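Local coordinates for protein uricase (Arthrobacter globiformis, PDB 2YZC) that catalyses the oxidation of uric acid by molecular oxygen to 5-hydroxyisourate, on the way to (S)-allantoin, and is seen here with allantoate bound, at residues G16-G21 against G50-A55; R26-T31 against H37-L42; T84-L89 against Q144-G149; W190-V195 against D200-S205. One frame throughout, in Å; residues are numbered along the deposited sequence.

Contact 1. Residues G16-G21 against G50-A55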
loop_
_atom_site.group_PDB
_atom_site.type_symbol
_atom_site.label_atom_id
_atom_site.label_comp_id
_atom_site.label_asym_id
_atom_site.label_seq_id
_atom_site.Cartn_x
_atom_site.Cartn_y
_atom_site.Cartn_z
ATOM N N GLY A 16 21.191 -21.460 -13.438
ATOM C CA GLY A 16 22.210 -20.524 -12.996
ATOM C C GLY A 16 22.096 -20.236 -11.507
ATOM O O GLY A 16 21.827 -21.140 -10.715
ATOM N N GLN A 17 22.304 -18.982 -11.122
ATOM C CA GLN A 17 22.200 -18.598 -9.717
ATOM C C GLN A 17 20.801 -18.930 -9.212
ATOM O O GLN A 17 19.824 -18.804 -9.946
ATOM C CB GLN A 17 22.451 -17.097 -9.544
ATOM C CG GLN A 17 23.875 -16.646 -9.834
ATOM C CD GLN A 17 24.082 -15.164 -9.556
ATOM O OE1 GLN A 17 23.389 -14.311 -10.117
ATOM N NE2 GLN A 17 25.039 -14.851 -8.686
ATOM N N ASN A 18 20.705 -19.364 -7.962
ATOM C CA ASN A 18 19.406 -19.703 -7.392
ATOM C C ASN A 18 19.468 -19.722 -5.874
ATOM O O ASN A 18 20.536 -19.906 -5.287
ATOM C CB ASN A 18 18.928 -21.063 -7.925
ATOM C CG ASN A 18 19.807 -22.219 -7.468
ATOM O OD1 ASN A 18 19.605 -22.779 -6.391
ATOM N ND2 ASN A 18 20.792 -22.576 -8.289
ATOM N N GLN A 19 18.317 -19.514 -5.246
ATOM C CA GLN A 19 18.211 -19.505 -3.794
ATOM C C GLN A 19 16.744 -19.653 -3.424
ATOM O O GLN A 19 15.863 -19.358 -4.225
ATOM C CB GLN A 19 18.771 -18.200 -3.214
ATOM C CG GLN A 19 18.090 -16.926 -3.723
ATOM C CD GLN A 19 18.786 -15.662 -3.251
ATOM O OE1 GLN A 19 19.998 -15.657 -3.010
ATOM N NE2 GLN A 19 18.029 -14.572 -3.139
ATOM N N TYR A 20 16.480 -20.124 -2.216
ATOM C CA TYR A 20 15.103 -20.304 -1.787
ATOM C C TYR A 20 15.041 -20.348 -0.269
ATOM O O TYR A 20 16.029 -20.673 0.397
ATOM C CB TYR A 20 14.535 -21.614 -2.332
ATOM C CG TYR A 20 14.938 -22.800 -1.491
ATOM C CD1 TYR A 20 16.253 -23.267 -1.491
ATOM C CD2 TYR A 20 14.026 -23.397 -0.621
ATOM C CE1 TYR A 20 16.651 -24.295 -0.636
ATOM C CE2 TYR A 20 14.410 -24.416 0.237
ATOM C CZ TYR A 20 15.724 -24.861 0.228
ATOM O OH TYR A 20 16.104 -25.855 1.099
ATOM N N GLY A 21 13.868 -20.042 0.272
ATOM C CA GLY A 21 13.706 -20.081 1.711
ATOM C C GLY A 21 12.380 -19.492 2.133
ATOM O O GLY A 21 11.463 -19.379 1.325
ATOM N N GLY A 50 23.325 -23.357 -2.596
ATOM C CA GLY A 50 24.130 -24.563 -2.597
ATOM C C GLY A 50 23.795 -25.420 -3.795
ATOM O O GLY A 50 23.450 -24.900 -4.857
ATOM N N ASP A 51 23.898 -26.733 -3.631
ATOM C CA ASP A 51 23.596 -27.648 -4.719
ATOM C C ASP A 51 22.129 -28.050 -4.720
ATOM O O ASP A 51 21.725 -28.981 -4.020
ATOM C CB ASP A 51 24.480 -28.892 -4.625
ATOM C CG ASP A 51 24.055 -29.970 -5.593
ATOM O OD1 ASP A 51 23.544 -29.623 -6.679
ATOM O OD2 ASP A 51 24.237 -31.163 -5.272
ATOM N N PHE A 52 21.338 -27.342 -5.520
ATOM C CA PHE A 52 19.909 -27.603 -5.626
ATOM C C PHE A 52 19.530 -27.938 -7.063
ATOM O O PHE A 52 18.397 -27.734 -7.489
ATOM C CB PHE A 52 19.127 -26.382 -5.138
ATOM C CG PHE A 52 19.379 -26.050 -3.693
ATOM C CD1 PHE A 52 19.942 -24.831 -3.328
ATOM C CD2 PHE A 52 19.087 -26.978 -2.698
ATOM C CE1 PHE A 52 20.219 -24.543 -1.993
ATOM C CE2 PHE A 52 19.361 -26.698 -1.362
ATOM C CZ PHE A 52 19.929 -25.477 -1.010
ATOM N N GLU A 53 20.498 -28.470 -7.798
ATOM C CA GLU A 53 20.315 -28.848 -9.194
ATOM C C GLU A 53 19.152 -29.819 -9.402
ATOM O O GLU A 53 18.246 -29.554 -10.196
ATOM C CB GLU A 53 21.610 -29.477 -9.715
ATOM C CG GLU A 53 21.602 -29.866 -11.184
ATOM C CD GLU A 53 21.643 -28.664 -12.104
ATOM O OE1 GLU A 53 22.273 -27.651 -11.735
ATOM O OE2 GLU A 53 21.060 -28.738 -13.203
ATOM N N ALA A 54 19.181 -30.941 -8.687
ATOM C CA ALA A 54 18.144 -31.967 -8.807
ATOM C C ALA A 54 16.751 -31.483 -8.422
ATOM O O ALA A 54 15.750 -31.929 -8.991
ATOM C CB ALA A 54 18.515 -33.188 -7.963
ATOM N N ALA A 55 16.683 -30.591 -7.442
ATOM C CA ALA A 55 15.397 -30.058 -7.008
ATOM C C ALA A 55 14.735 -29.338 -8.177
ATOM O O ALA A 55 13.516 -29.412 -8.354
ATOM C CB ALA A 55 15.594 -29.096 -5.842
HETATM O O HOH W 1 21.969 -22.269 -4.978
HETATM O O HOH W 2 22.183 -25.053 -7.246
#
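The ring of Tyr20 turns its edge toward one face of the Phe52 ring, a T-shaped pair with planes at 83° and centroids 5.0 Å apart. Tyr20 CE1 stands over that face, offset toward the rim, and comes within 3.5 Å of Phe52 CZ. At the edge of the Phe52 ring, near its plane, lies the amide oxygen of Asn18, with OD1 3.7 Å from CD1 of Phe52. The pair sits at the end of the first beta hairpin of the uricase fold: Tyr20 is on strand 13-31, and Phe52, just past strand 38-50, is the N-cap residue of the short helix 53-57. With chi1 at 82°, the CG of Tyr20 sits between the backbone N and the carbonyl carbon, and the ring reaches on until its OH bonds to Val65 O. The same side chain packs on Thr67, which lines the allantoate pocket, and lies about 5 Å from the nearest part of the allantoate, which probably makes the stack part of the backing of that site. A second subunit pairs with Asn18 to Gly21 and carries the sheet across the interface. Two waters link the segments beside the rings. One accepts a hydrogen bond from Gly50 N and lies 2.8 Å from Asn18 O. The other accepts from both Asn18 ND2 and Phe52 N and donates to Gly50 O, while Asn18 ND2 also bonds to Gly16 O at 3.0 Å.

Contact 2. Residues R26-T31 against H37-L42; sequences RLVKVT and HEIQDL
Arg26 reaches over to Asp41 and Leu42 at one end of an antiparallel beta hairpin, the first of the uricase sheet. From CB its chain leaves with CG beside the backbone N, then folds at chi2 (-77°) and chi3 (-70°), which carries CD to 4.0 Å from Leu42 O and swings the guanidinium back over the partner strand. There NH2 makes two bonds: 2.7 Å to Asp41 OD1, met nearly along its C-O axis and forming a salt bridge, and 2.9 Å to Leu42 O. NH1 adds a weak bond to the same Asp41 OD1. Leu42 O is thus gripped twice, since Leu27 N also donates to it, and the two donors come from opposite faces of its carbonyl plane. Asp41 OD2 is held by Trp115 NE1 of the next strand.

Along the ladder, Leu27 with Leu42, Lys29 with Gln40 and Thr31 with Glu38 are hydrogen-bonded pairs. The pairs between them, Val28 with Asp41 and Val30 with Ile39, are non-hydrogen-bonded, and these four residues share one face of the sheet. There Val30 CG2 meets Ile39 CD1 at 3.6 Å. On the face of Leu27, Lys29 and Thr31, Leu27 and Leu42 turn toward helix 85-99, and both touch Phe88. A third subunit pairs with Val28 and Lys29 and extends the sheet; its Glu267 forms a salt bridge with Lys29 NZ, which bends back to its own strand and bonds to Val30 O at 2.8 Å.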
loop_
_atom_site.group_PDB
_atom_site.type_symbol
_atom_site.label_atom_id
_atom_site.label_comp_id
_atom_site.label_asym_id
_atom_site.label_seq_id
_atom_site.Cartn_x
_atom_site.Cartn_y
_atom_site.Cartn_z
ATOM N N ARG A 26 7.512 -12.940 10.731
ATOM C CA ARG A 26 7.348 -11.893 11.736
ATOM C C ARG A 26 7.553 -12.438 13.138
ATOM O O ARG A 26 6.826 -13.322 13.601
ATOM C CB ARG A 26 5.969 -11.248 11.594
ATOM C CG ARG A 26 5.843 -10.394 10.336
ATOM C CD ARG A 26 6.546 -9.045 10.494
ATOM N NE ARG A 26 5.839 -8.172 11.433
ATOM C CZ ARG A 26 6.229 -7.915 12.679
ATOM N NH1 ARG A 26 5.504 -7.110 13.446
ATOM N NH2 ARG A 26 7.341 -8.451 13.160
ATOM N N LEU A 27 8.559 -11.892 13.809
ATOM C CA LEU A 27 8.917 -12.326 15.148
ATOM C C LEU A 27 8.935 -11.210 16.175
ATOM O O LEU A 27 9.442 -10.123 15.918
ATOM C CB LEU A 27 10.310 -12.973 15.123
ATOM C CG LEU A 27 11.070 -13.028 16.459
ATOM C CD1 LEU A 27 10.493 -14.136 17.348
ATOM C CD2 LEU A 27 12.546 -13.285 16.192
ATOM N N VAL A 28 8.374 -11.493 17.342
ATOM C CA VAL A 28 8.412 -10.546 18.438
ATOM C C VAL A 28 8.991 -11.329 19.603
ATOM O O VAL A 28 8.439 -12.355 20.006
ATOM C CB VAL A 28 7.015 -10.000 18.798
ATOM C CG1 VAL A 28 7.075 -9.248 20.126
ATOM C CG2 VAL A 28 6.543 -9.047 17.713
ATOM N N LYS A 29 10.134 -10.868 20.106
ATOM C CA LYS A 29 10.793 -11.514 21.235
ATOM C C LYS A 29 10.667 -10.618 22.459
ATOM O O LYS A 29 11.140 -9.477 22.463
ATOM C CB LYS A 29 12.276 -11.750 20.939
ATOM C CG LYS A 29 13.068 -12.319 22.123
ATOM C CD LYS A 29 12.528 -13.675 22.549
ATOM C CE LYS A 29 13.337 -14.285 23.689
ATOM N NZ LYS A 29 13.195 -13.532 24.965
ATOM N N VAL A 30 10.010 -11.129 23.491
ATOM C CA VAL A 30 9.848 -10.365 24.715
ATOM C C VAL A 30 10.857 -10.855 25.744
ATOM O O VAL A 30 10.996 -12.058 25.965
ATOM C CB VAL A 30 8.430 -10.530 25.319
ATOM C CG1 VAL A 30 8.330 -9.735 26.616
ATOM C CG2 VAL A 30 7.376 -10.061 24.329
ATOM N N THR A 31 11.582 -9.922 26.348
ATOM C CA THR A 31 12.541 -10.271 27.386
ATOM C C THR A 31 11.826 -9.921 28.682
ATOM O O THR A 31 11.502 -8.759 28.915
ATOM C CB THR A 31 13.834 -9.436 27.283
ATOM O OG1 THR A 31 14.482 -9.707 26.036
ATOM C CG2 THR A 31 14.791 -9.787 28.419
ATOM N N HIS A 37 10.109 -5.314 31.161
ATOM C CA HIS A 37 10.137 -6.015 29.878
ATOM C C HIS A 37 10.816 -5.248 28.746
ATOM O O HIS A 37 10.814 -4.019 28.718
ATOM C CB HIS A 37 8.711 -6.375 29.428
ATOM C CG HIS A 37 8.013 -7.353 30.321
ATOM N ND1 HIS A 37 6.805 -7.929 29.988
ATOM C CD2 HIS A 37 8.334 -7.838 31.546
ATOM C CE1 HIS A 37 6.412 -8.725 30.966
ATOM N NE2 HIS A 37 7.322 -8.688 31.923
ATOM N N GLU A 38 11.395 -5.997 27.813
ATOM C CA GLU A 38 12.050 -5.435 26.637
ATOM C C GLU A 38 11.389 -6.088 25.424
ATOM O O GLU A 38 10.959 -7.246 25.488
ATOM C CB GLU A 38 13.549 -5.755 26.622
ATOM C CG GLU A 38 14.346 -5.215 27.803
ATOM C CD GLU A 38 14.218 -3.713 27.971
ATOM O OE1 GLU A 38 14.247 -2.986 26.954
ATOM O OE2 GLU A 38 14.096 -3.252 29.128
ATOM N N ILE A 39 11.321 -5.346 24.323
ATOM C CA ILE A 39 10.707 -5.834 23.092
ATOM C C ILE A 39 11.646 -5.756 21.891
ATOM O O ILE A 39 12.273 -4.726 21.651
ATOM C CB ILE A 39 9.441 -5.005 22.730
ATOM C CG1 ILE A 39 8.402 -5.105 23.848
ATOM C CG2 ILE A 39 8.852 -5.494 21.404
ATOM C CD1 ILE A 39 7.880 -6.503 24.081
ATOM N N GLN A 40 11.742 -6.853 21.145
ATOM C CA GLN A 40 12.538 -6.888 19.919
ATOM C C GLN A 40 11.530 -7.348 18.865
ATOM O O GLN A 40 10.876 -8.375 19.029
ATOM C CB GLN A 40 13.719 -7.855 20.056
ATOM C CG GLN A 40 14.842 -7.283 20.931
ATOM C CD GLN A 40 15.938 -8.290 21.212
ATOM O OE1 GLN A 40 17.064 -8.164 20.725
ATOM N NE2 GLN A 40 15.610 -9.303 21.994
ATOM N N ASP A 41 11.392 -6.566 17.799
ATOM C CA ASP A 41 10.401 -6.837 16.758
ATOM C C ASP A 41 11.098 -6.919 15.399
ATOM O O ASP A 41 11.642 -5.923 14.928
ATOM C CB ASP A 41 9.378 -5.685 16.777
ATOM C CG ASP A 41 8.107 -5.992 16.004
ATOM O OD1 ASP A 41 8.074 -6.984 15.245
ATOM O OD2 ASP A 41 7.130 -5.216 16.155
ATOM N N LEU A 42 11.064 -8.097 14.775
ATOM C CA LEU A 42 11.723 -8.317 13.485
ATOM C C LEU A 42 10.865 -8.962 12.390
ATOM O O LEU A 42 9.895 -9.666 12.674
ATOM C CB LEU A 42 12.953 -9.220 13.670
ATOM C CG LEU A 42 14.074 -8.834 14.638
ATOM C CD1 LEU A 42 15.098 -9.974 14.706
ATOM C CD2 LEU A 42 14.734 -7.551 14.174
HETATM O O HOH W 3 4.514 -6.527 16.286
#

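Contact 3. Residues T84-L89 against Q144-G149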
loop_
_atom_site.group_PDB
_atom_site.type_symbol
_atom_site.label_atom_id
_atom_site.label_comp_id
_atom_site.label_asym_id
_atom_site.label_seq_id
_atom_site.Cartn_x
_atom_site.Cartn_y
_atom_site.Cartn_z
ATOM N N THR A 84 21.707 -8.445 19.212
ATOM C CA THR A 84 21.357 -7.534 18.131
ATOM C C THR A 84 20.777 -8.332 16.976
ATOM O O THR A 84 20.870 -9.558 16.945
ATOM C CB THR A 84 22.597 -6.782 17.598
ATOM O OG1 THR A 84 23.531 -7.735 17.079
ATOM C CG2 THR A 84 23.269 -5.971 18.710
ATOM N N THR A 85 20.180 -7.621 16.028
ATOM C CA THR A 85 19.593 -8.246 14.855
ATOM C C THR A 85 20.685 -8.916 14.019
ATOM O O THR A 85 20.514 -10.039 13.542
ATOM C CB THR A 85 18.856 -7.197 14.005
ATOM O OG1 THR A 85 17.791 -6.632 14.779
ATOM C CG2 THR A 85 18.290 -7.822 12.741
ATOM N N GLU A 86 21.812 -8.233 13.845
ATOM C CA GLU A 86 22.900 -8.806 13.063
ATOM C C GLU A 86 23.424 -10.103 13.678
ATOM O O GLU A 86 23.714 -11.063 12.965
ATOM C CB GLU A 86 24.041 -7.793 12.906
ATOM C CG GLU A 86 23.678 -6.617 12.017
ATOM C CD GLU A 86 23.142 -5.414 12.786
ATOM O OE1 GLU A 86 22.464 -5.600 13.822
ATOM O OE2 GLU A 86 23.394 -4.272 12.338
ATOM N N GLU A 87 23.544 -10.143 14.998
ATOM C CA GLU A 87 24.030 -11.350 15.655
ATOM C C GLU A 87 23.021 -12.488 15.547
ATOM O O GLU A 87 23.394 -13.661 15.514
ATOM C CB GLU A 87 24.370 -11.041 17.114
ATOM C CG GLU A 87 25.585 -10.131 17.225
ATOM C CD GLU A 87 25.767 -9.549 18.605
ATOM O OE1 GLU A 87 26.103 -10.309 19.537
ATOM O OE2 GLU A 87 25.566 -8.325 18.755
ATOM N N PHE A 88 21.741 -12.145 15.476
ATOM C CA PHE A 88 20.705 -13.160 15.333
ATOM C C PHE A 88 20.857 -13.781 13.948
ATOM O O PHE A 88 20.813 -15.002 13.794
ATOM C CB PHE A 88 19.314 -12.532 15.464
ATOM C CG PHE A 88 18.186 -13.529 15.404
ATOM C CD1 PHE A 88 18.119 -14.584 16.313
ATOM C CD2 PHE A 88 17.177 -13.401 14.454
ATOM C CE1 PHE A 88 17.060 -15.500 16.277
ATOM C CE2 PHE A 88 16.114 -14.309 14.408
ATOM C CZ PHE A 88 16.056 -15.361 15.325
ATOM N N LEU A 89 21.047 -12.936 12.937
ATOM C CA LEU A 89 21.196 -13.431 11.576
ATOM C C LEU A 89 22.455 -14.287 11.437
ATOM O O LEU A 89 22.452 -15.298 10.727
ATOM C CB LEU A 89 21.247 -12.261 10.585
ATOM C CG LEU A 89 20.000 -11.373 10.482
ATOM C CD1 LEU A 89 20.255 -10.264 9.470
ATOM C CD2 LEU A 89 18.791 -12.203 10.070
ATOM N N GLN A 144 31.735 -13.997 5.692
ATOM C CA GLN A 144 30.491 -13.475 6.241
ATOM C C GLN A 144 30.454 -11.974 5.956
ATOM O O GLN A 144 31.282 -11.221 6.472
ATOM C CB GLN A 144 30.446 -13.727 7.743
ATOM C CG GLN A 144 30.299 -15.194 8.103
ATOM C CD GLN A 144 30.833 -15.512 9.482
ATOM O OE1 GLN A 144 30.871 -14.650 10.359
ATOM N NE2 GLN A 144 31.235 -16.760 9.686
ATOM N N ALA A 145 29.505 -11.545 5.126
ATOM C CA ALA A 145 29.377 -10.133 4.766
ATOM C C ALA A 145 28.069 -9.580 5.305
ATOM O O ALA A 145 27.013 -10.189 5.118
ATOM C CB ALA A 145 29.419 -9.976 3.258
ATOM N N ILE A 146 28.148 -8.423 5.962
ATOM C CA ILE A 146 26.977 -7.778 6.542
ATOM C C ILE A 146 26.764 -6.349 6.055
ATOM O O ILE A 146 27.698 -5.533 6.025
ATOM C CB ILE A 146 27.076 -7.731 8.081
ATOM C CG1 ILE A 146 27.147 -9.150 8.641
ATOM C CG2 ILE A 146 25.884 -6.985 8.657
ATOM C CD1 ILE A 146 27.393 -9.196 10.137
ATOM N N VAL A 147 25.521 -6.060 5.679
ATOM C CA VAL A 147 25.114 -4.735 5.225
ATOM C C VAL A 147 23.968 -4.280 6.124
ATOM O O VAL A 147 22.934 -4.944 6.194
ATOM C CB VAL A 147 24.611 -4.760 3.755
ATOM C CG1 VAL A 147 23.907 -3.444 3.407
ATOM C CG2 VAL A 147 25.783 -4.991 2.804
ATOM N N ALA A 148 24.161 -3.167 6.828
ATOM C CA ALA A 148 23.117 -2.627 7.693
ATOM C C ALA A 148 22.542 -1.418 6.974
ATOM O O ALA A 148 23.169 -0.876 6.071
ATOM C CB ALA A 148 23.699 -2.210 9.049
ATOM N N GLY A 149 21.345 -0.994 7.356
ATOM C CA GLY A 149 20.775 0.153 6.685
ATOM C C GLY A 149 19.615 0.784 7.414
ATOM O O GLY A 149 19.197 0.332 8.481
#
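Apolar contact comes first: the CG methylene of Glu86, on helix 85-99, lies 4.0 Å from the CG2 methyl of Ile146 on strand 143-157. The two side chains slant across one another. With chi2 near 93°, the glutamate bends away from that methyl, and its OE2 comes 3.9 Å from Ala148 CB, two residues farther along the strand. One side chain therefore spans two strand positions, with its aliphatic part over one and its carboxylate beside the other.

The charged interaction is made outside the two segments. Glu86 OE1 forms a salt bridge with Arg133, which probably helps to offset the burial of this carboxylate. Phe199, from helix 199-216, touches both Glu86 and Ile146 and helps to enclose them.

Hydrogen bonds within 84-89 fix the start of the helix. Thr84 is the N-cap, and its OG1 accepts from Glu87 N at 3.2 Å. The same hydroxyl donates to Glu87 OE2 at 2.7 Å, on the anti side of the carboxylate and well out of its plane.

The whole is the first turn of a helix laid against one face of the curled antiparallel sheet, the helix-on-sheet layering of the tunnelling fold to which uricases belong.

Contact 4. Residues W190-V195 against D200-S205; sequences WRYNTV and DAVYAS
Trp190 has its CG between the backbone N and the carbonyl carbon (chi1 55°), whereas Tyr192, two residues on, places CG beside the backbone N (chi1 -66°). These different settings let the two rings converge, and Trp190 NE1 donates to Tyr192 OH at 2.9 Å, nearly straight and in the indole plane. The tyrosine oxygen is thereby held at a fixed place facing helix 199-216.

Val202 meets it there from the opposite direction. Its CG1 methyl lies near the plane of the Tyr192 ring at the edge, 3.4 Å from OH and 3.8 Å from CE1. Tyr203 brings its CD2 to the edge of the indole, 4.0 Å from Trp190 CZ2, and the two side chains are roughly perpendicular. Its own hydroxyl bonds to Glu131 OE2.

Strand 182-192 lies between strands 143-157 and 240-254, and Trp190 and Tyr192 also touch Ala148 and Ile240 on these neighbours. The strand and helix run roughly antiparallel, with segment axes 12.1 Å apart at 150°, a gap bridged by large side chains. This is a beta-alpha connection in which the helix turns back over its own antiparallel sheet, as in the tunnelling fold of uricase.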
loop_
_atom_site.group_PDB
_atom_site.type_symbol
_atom_site.label_atom_id
_atom_site.label_comp_id
_atom_site.label_asym_id
_atom_site.label_seq_id
_atom_site.Cartn_x
_atom_site.Cartn_y
_atom_site.Cartn_z
ATOM N N TRP A 190 25.033 0.367 4.318
ATOM C CA TRP A 190 26.485 0.353 4.424
ATOM C C TRP A 190 27.017 -1.049 4.715
ATOM O O TRP A 190 26.423 -1.824 5.478
ATOM C CB TRP A 190 26.934 1.369 5.490
ATOM C CG TRP A 190 26.299 1.193 6.845
ATOM C CD1 TRP A 190 26.813 0.504 7.905
ATOM C CD2 TRP A 190 25.045 1.734 7.291
ATOM N NE1 TRP A 190 25.965 0.584 8.983
ATOM C CE2 TRP A 190 24.872 1.333 8.635
ATOM C CE3 TRP A 190 24.054 2.518 6.688
ATOM C CZ2 TRP A 190 23.746 1.690 9.390
ATOM C CZ3 TRP A 190 22.930 2.875 7.441
ATOM C CH2 TRP A 190 22.790 2.460 8.777
ATOM N N ARG A 191 28.134 -1.379 4.075
ATOM C CA ARG A 191 28.748 -2.689 4.225
ATOM C C ARG A 191 29.929 -2.662 5.188
ATOM O O ARG A 191 30.842 -1.853 5.041
ATOM C CB ARG A 191 29.220 -3.201 2.863
ATOM C CG ARG A 191 29.901 -4.571 2.914
ATOM C CD ARG A 191 30.195 -5.092 1.512
ATOM N NE ARG A 191 31.245 -4.336 0.831
ATOM C CZ ARG A 191 32.543 -4.446 1.108
ATOM N NH1 ARG A 191 32.955 -5.278 2.055
ATOM N NH2 ARG A 191 33.432 -3.730 0.433
ATOM N N TYR A 192 29.901 -3.554 6.174
ATOM C CA TYR A 192 30.973 -3.643 7.149
ATOM C C TYR A 192 32.089 -4.507 6.573
ATOM O O TYR A 192 31.826 -5.452 5.834
ATOM C CB TYR A 192 30.455 -4.270 8.444
ATOM C CG TYR A 192 29.434 -3.420 9.169
ATOM C CD1 TYR A 192 29.754 -2.136 9.607
ATOM C CD2 TYR A 192 28.154 -3.905 9.437
ATOM C CE1 TYR A 192 28.830 -1.354 10.298
ATOM C CE2 TYR A 192 27.219 -3.132 10.130
ATOM C CZ TYR A 192 27.567 -1.859 10.557
ATOM O OH TYR A 192 26.661 -1.092 11.249
ATOM N N ASN A 193 33.335 -4.181 6.903
ATOM C CA ASN A 193 34.457 -4.971 6.411
ATOM C C ASN A 193 34.877 -6.011 7.448
ATOM O O ASN A 193 35.890 -6.696 7.288
ATOM C CB ASN A 193 35.639 -4.061 6.041
ATOM C CG ASN A 193 35.967 -3.050 7.119
ATOM O OD1 ASN A 193 36.263 -1.890 6.820
ATOM N ND2 ASN A 193 35.936 -3.479 8.371
ATOM N N THR A 194 34.076 -6.126 8.506
ATOM C CA THR A 194 34.327 -7.077 9.586
ATOM C C THR A 194 33.035 -7.317 10.360
ATOM O O THR A 194 32.172 -6.445 10.402
ATOM C CB THR A 194 35.375 -6.542 10.576
ATOM O OG1 THR A 194 35.506 -7.459 11.668
ATOM C CG2 THR A 194 34.952 -5.179 11.122
ATOM N N VAL A 195 32.905 -8.490 10.974
ATOM C CA VAL A 195 31.703 -8.792 11.744
ATOM C C VAL A 195 31.847 -8.404 13.216
ATOM O O VAL A 195 30.898 -8.537 13.984
ATOM C CB VAL A 195 31.319 -10.293 11.663
ATOM C CG1 VAL A 195 31.077 -10.689 10.212
ATOM C CG2 VAL A 195 32.410 -11.152 12.280
ATOM N N ASP A 200 24.566 -1.972 17.364
ATOM C CA ASP A 200 23.632 -0.941 17.809
ATOM C C ASP A 200 24.292 0.440 17.881
ATOM O O ASP A 200 23.707 1.435 17.459
ATOM C CB ASP A 200 23.049 -1.283 19.185
ATOM C CG ASP A 200 22.029 -2.409 19.129
ATOM O OD1 ASP A 200 21.617 -2.807 18.017
ATOM O OD2 ASP A 200 21.631 -2.890 20.212
ATOM N N ALA A 201 25.507 0.500 18.417
ATOM C CA ALA A 201 26.205 1.776 18.544
ATOM C C ALA A 201 26.529 2.389 17.185
ATOM O O ALA A 201 26.389 3.598 16.993
ATOM C CB ALA A 201 27.486 1.604 19.364
ATOM N N VAL A 202 26.962 1.563 16.240
ATOM C CA VAL A 202 27.286 2.078 14.914
ATOM C C VAL A 202 26.020 2.526 14.189
ATOM O O VAL A 202 26.011 3.572 13.544
ATOM C CB VAL A 202 28.043 1.028 14.075
ATOM C CG1 VAL A 202 28.261 1.542 12.655
ATOM C CG2 VAL A 202 29.386 0.730 14.731
ATOM N N TYR A 203 24.942 1.752 14.294
ATOM C CA TYR A 203 23.703 2.165 13.636
ATOM C C TYR A 203 23.284 3.542 14.150
ATOM O O TYR A 203 22.936 4.424 13.366
ATOM C CB TYR A 203 22.578 1.153 13.884
ATOM C CG TYR A 203 21.221 1.627 13.401
ATOM C CD1 TYR A 203 20.367 2.339 14.243
ATOM C CD2 TYR A 203 20.801 1.380 12.095
ATOM C CE1 TYR A 203 19.121 2.791 13.793
ATOM C CE2 TYR A 203 19.566 1.827 11.638
ATOM C CZ TYR A 203 18.730 2.529 12.491
ATOM O OH TYR A 203 17.495 2.950 12.043
ATOM N N ALA A 204 23.329 3.732 15.466
ATOM C CA ALA A 204 22.944 5.013 16.054
ATOM C C ALA A 204 23.857 6.134 15.568
ATOM O O ALA A 204 23.397 7.232 15.252
ATOM C CB ALA A 204 22.985 4.928 17.579
ATOM N N SER A 205 25.154 5.859 15.509
ATOM C CA SER A 205 26.106 6.860 15.055
ATOM C C SER A 205 25.883 7.214 13.591
ATOM O O SER A 205 25.883 8.392 13.221
ATOM C CB SER A 205 27.539 6.355 15.235
ATOM O OG SER A 205 28.449 7.239 14.605
#

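Along the chain, contact 2 is nested in the loop closed by contact 1, and contacts 3 and 4 follow in series. All four reach one curved antiparallel sheet. Contacts 1 and 2 share strand 13-31 but lie far apart on it, their centres 32 Å from each other, with the allantoate site near contact 1. Contacts 3 and 4 are close, at 9 Å between centres, because strands 143-157 and 182-192 are neighbours: Ala148 O probably bonds to Trp190 N and Ile146 O to Tyr192 N. Contact 2 touches contact 3 through Leu42 on Thr85, their centres 17 Å apart. Contact 3 ties a helix from the earlier part of the chain to a strand of the later part, while contacts 1 and 2 face other subunits.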